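Local structure of putative glycoside hydrolase (Parabacteroides distasonis ATCC 8503, 3GYC) at residues D285-M290 and G338-V343. The protein is a putative glycoside hydrolase of a cellulase-like family in the TIM-barrel clan and probably cleaves glycosidic bonds in carbohydrates. Sequence-based numbering, arbitrary orientation.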
ATOM      1  N   ASP A 285       1.447  -4.218  19.963  1.00 14.47           N
ATOM      2  CA  ASP A 285       0.092  -4.418  20.459  1.00 14.61           C
ATOM      3  C   ASP A 285      -0.950  -4.266  19.361  1.00 13.20           C
ATOM      4  O   ASP A 285      -1.919  -5.026  19.289  1.00 11.51           O
ATOM      5  CB  ASP A 285      -0.200  -3.479  21.638  1.00 16.19           C
ATOM      6  CG  ASP A 285       0.396  -3.988  22.944  1.00 18.24           C
ATOM      7  OD1 ASP A 285       0.934  -5.129  22.961  1.00 19.11           O
ATOM      8  OD2 ASP A 285       0.310  -3.261  23.965  1.00 19.59           O
ATOM      9  N   LYS A 286      -0.756  -3.289  18.494  1.00 12.84           N
ATOM     10  CA  LYS A 286      -1.649  -3.109  17.353  1.00 13.65           C
ATOM     11  C   LYS A 286      -1.547  -4.283  16.353  1.00 12.59           C
ATOM     12  O   LYS A 286      -2.568  -4.774  15.843  1.00 13.64           O
ATOM     13  CB  LYS A 286      -1.316  -1.798  16.621  1.00 13.20           C
ATOM     14  CG  LYS A 286      -2.200  -1.505  15.414  1.00 13.79           C
ATOM     15  CD  LYS A 286      -3.680  -1.619  15.660  1.00 14.13           C
ATOM     16  CE  LYS A 286      -4.172  -0.667  16.690  1.00 14.89           C
ATOM     17  NZ  LYS A 286      -3.926   0.761  16.262  1.00 14.80           N
ATOM     18  N   ILE A 287      -0.318  -4.717  16.075  1.00 11.87           N
ATOM     19  CA  ILE A 287      -0.084  -5.824  15.156  1.00 13.24           C
ATOM     20  C   ILE A 287      -0.753  -7.103  15.656  1.00 13.58           C
ATOM     21  O   ILE A 287      -1.359  -7.826  14.886  1.00 14.50           O
ATOM     22  CB  ILE A 287       1.420  -6.087  14.939  1.00 13.43           C
ATOM     23  CG1 ILE A 287       2.083  -4.913  14.192  1.00 12.68           C
ATOM     24  CG2 ILE A 287       1.642  -7.366  14.164  1.00 14.04           C
ATOM     25  CD1 ILE A 287       3.589  -4.964  14.218  1.00 12.44           C
ATOM     26  N   GLU A 288      -0.611  -7.388  16.936  1.00 14.20           N
ATOM     27  CA  GLU A 288      -1.221  -8.582  17.528  1.00 16.27           C
ATOM     28  C   GLU A 288      -2.743  -8.471  17.486  1.00 15.05           C
ATOM     29  O   GLU A 288      -3.429  -9.437  17.154  1.00 14.28           O
ATOM     30  CB  GLU A 288      -0.744  -8.779  18.961  1.00 19.28           C
ATOM     31  CG  GLU A 288       0.766  -9.042  19.140  1.00 22.49           C
ATOM     32  CD  GLU A 288       1.276 -10.368  18.517  1.00 25.65           C
ATOM     33  OE1 GLU A 288       0.467 -11.234  18.072  1.00 28.27           O
ATOM     34  OE2 GLU A 288       2.518 -10.546  18.490  1.00 27.62           O
ATOM     35  N   LEU A 289      -3.265  -7.285  17.811  1.00 14.64           N
ATOM     36  CA  LEU A 289      -4.710  -7.019  17.761  1.00 14.02           C
ATOM     37  C   LEU A 289      -5.245  -7.242  16.336  1.00 14.39           C
ATOM     38  O   LEU A 289      -6.260  -7.941  16.138  1.00 14.36           O
ATOM     39  CB  LEU A 289      -5.022  -5.601  18.254  1.00 14.46           C
ATOM     40  CG  LEU A 289      -6.500  -5.172  18.260  1.00 15.09           C
ATOM     41  CD1 LEU A 289      -7.419  -6.092  19.092  1.00 14.36           C
ATOM     42  CD2 LEU A 289      -6.607  -3.733  18.723  1.00 14.12           C
HETATM   43  N   MSE A 290      -4.551  -6.682  15.343  1.00 13.55           N
HETATM   44  CA  MSE A 290      -4.963  -6.871  13.939  1.00 13.28           C
HETATM   45  C   MSE A 290      -5.002  -8.355  13.580  1.00 12.73           C
HETATM   46  O   MSE A 290      -5.963  -8.826  12.992  1.00 11.65           O
HETATM   47  CB  MSE A 290      -4.030  -6.108  12.997  1.00 13.90           C
HETATM   48  CG  MSE A 290      -4.353  -6.210  11.496  1.00 15.57           C
HETATM   49 SE   MSE A 290      -5.967  -5.268  10.939  0.75 16.15          SE
HETATM   50  CE  MSE A 290      -7.335  -6.645  11.133  1.00 12.82           C
ATOM     51  N   GLY A 338       1.216 -15.536  11.661  1.00 14.36           N
ATOM     52  CA  GLY A 338       0.640 -16.461  10.679  1.00 13.73           C
ATOM     53  C   GLY A 338      -0.528 -15.901   9.882  1.00 13.82           C
ATOM     54  O   GLY A 338      -1.037 -16.562   8.984  1.00 14.40           O
HETATM   55  N   MSE A 339      -0.963 -14.681  10.188  1.00 14.31           N
HETATM   56  CA  MSE A 339      -2.101 -14.096   9.474  1.00 12.83           C
HETATM   57  C   MSE A 339      -1.721 -13.289   8.241  1.00 13.78           C
HETATM   58  O   MSE A 339      -2.594 -12.969   7.448  1.00 15.10           O
HETATM   59  CB  MSE A 339      -2.932 -13.248  10.431  1.00 11.26           C
HETATM   60  CG  MSE A 339      -3.537 -14.068  11.579  1.00 10.59           C
HETATM   61 SE   MSE A 339      -4.592 -15.552  11.085  0.75  7.38          SE
HETATM   62  CE  MSE A 339      -5.538 -14.711   9.587  1.00 10.94           C
ATOM     63  N   TRP A 340      -0.448 -12.946   8.072  1.00 13.08           N
ATOM     64  CA  TRP A 340      -0.052 -12.138   6.927  1.00 13.59           C
ATOM     65  C   TRP A 340       0.408 -12.988   5.746  1.00 14.04           C
ATOM     66  O   TRP A 340       1.206 -13.888   5.912  1.00 14.70           O
ATOM     67  CB  TRP A 340       1.048 -11.145   7.324  1.00 13.70           C
ATOM     68  CG  TRP A 340       0.573  -9.779   7.808  1.00 12.67           C
ATOM     69  CD1 TRP A 340       0.509  -8.669   7.051  1.00 12.38           C
ATOM     70  CD2 TRP A 340       0.178  -9.388   9.130  1.00 12.66           C
ATOM     71  NE1 TRP A 340       0.061  -7.618   7.773  1.00 12.91           N
ATOM     72  CE2 TRP A 340      -0.144  -8.020   9.066  1.00 12.97           C
ATOM     73  CE3 TRP A 340       0.048 -10.058  10.357  1.00 12.83           C
ATOM     74  CZ2 TRP A 340      -0.583  -7.306  10.162  1.00 12.64           C
ATOM     75  CZ3 TRP A 340      -0.377  -9.341  11.456  1.00 12.45           C
ATOM     76  CH2 TRP A 340      -0.702  -7.982  11.353  1.00 13.04           C
ATOM     77  N   VAL A 341      -0.142 -12.721   4.570  1.00 15.24           N
ATOM     78  CA  VAL A 341       0.249 -13.398   3.328  1.00 15.40           C
ATOM     79  C   VAL A 341       1.178 -12.517   2.486  1.00 14.28           C
ATOM     80  O   VAL A 341       1.845 -12.996   1.575  1.00 15.82           O
ATOM     81  CB  VAL A 341      -1.010 -13.827   2.484  1.00 16.54           C
ATOM     82  CG1 VAL A 341      -1.857 -14.854   3.268  1.00 16.29           C
ATOM     83  CG2 VAL A 341      -1.848 -12.631   2.110  1.00 17.52           C
ATOM     84  N   GLY A 342       1.208 -11.231   2.816  1.00 14.35           N
ATOM     85  CA  GLY A 342       2.063 -10.242   2.187  1.00 15.95           C
ATOM     86  C   GLY A 342       2.569  -9.281   3.256  1.00 14.96           C
ATOM     87  O   GLY A 342       1.780  -8.575   3.885  1.00 17.54           O
ATOM     88  N   VAL A 343       3.885  -9.237   3.463  1.00 13.55           N
ATOM     89  CA  VAL A 343       4.465  -8.381   4.474  1.00 11.21           C
ATOM     90  C   VAL A 343       5.548  -7.490   3.891  1.00 11.16           C
ATOM     91  O   VAL A 343       6.356  -7.981   3.166  1.00 11.65           O
ATOM     92  CB  VAL A 343       5.081  -9.229   5.605  1.00 11.38           C
ATOM     93  CG1 VAL A 343       5.561  -8.309   6.744  1.00  9.44           C
ATOM     94  CG2 VAL A 343       4.100 -10.260   6.098  1.00 10.58           C
TER
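Trp340 pushes the six-membered end of its indole against Ile287 and Met290 of helix 276-297, filling part of the layer between the parallel strands and the surrounding helices of a TIM barrel. Strand 340-343 is the last of the eight in chain order and lies between 17-23 and 301-303; helix 276-297 precedes strand 301-303, and helix 321-337 leads into 340-343. From CB, with CG turned to chi1 -91°, away from a staggered position, the indole reaches outward to the helix. At the five-membered ring, Trp340 CD1 has the carbonyl O of Gly342 at its edge, in the ring plane, 3.4 Å away. NE1, on the same ring, gives its hydrogen bond to OG1 of Thr303 on the adjacent strand, which ties down the polar edge and helps fix the rotation of the ring. Farther out, CZ2 of Trp340 meets CG of Met290 at 4.1 Å, an oblique approach. Trp340 CZ3 lies 3.9 Å from Ile287 CG2. At the far end, Trp340 CH2 touches Ile287 CG2 at 3.7 Å and Met290 CG at 4.1 Å, so one ring carbon meets both side chains, each of which crosses the indole at about a right angle. Ile287 offers its CG2 branch. In Met290, a selenomethionine, the bend at chi2 (70°) carries SE away from segment 338-343. Ala291, the residue after Met290, and Ala334 of helix 321-337 also touch the indole. No hydrogen bond joins the two segments; the carbonyl O of Ile287 lies in the indole plane, 3.6 Å from Trp340 CH2 at the ring edge.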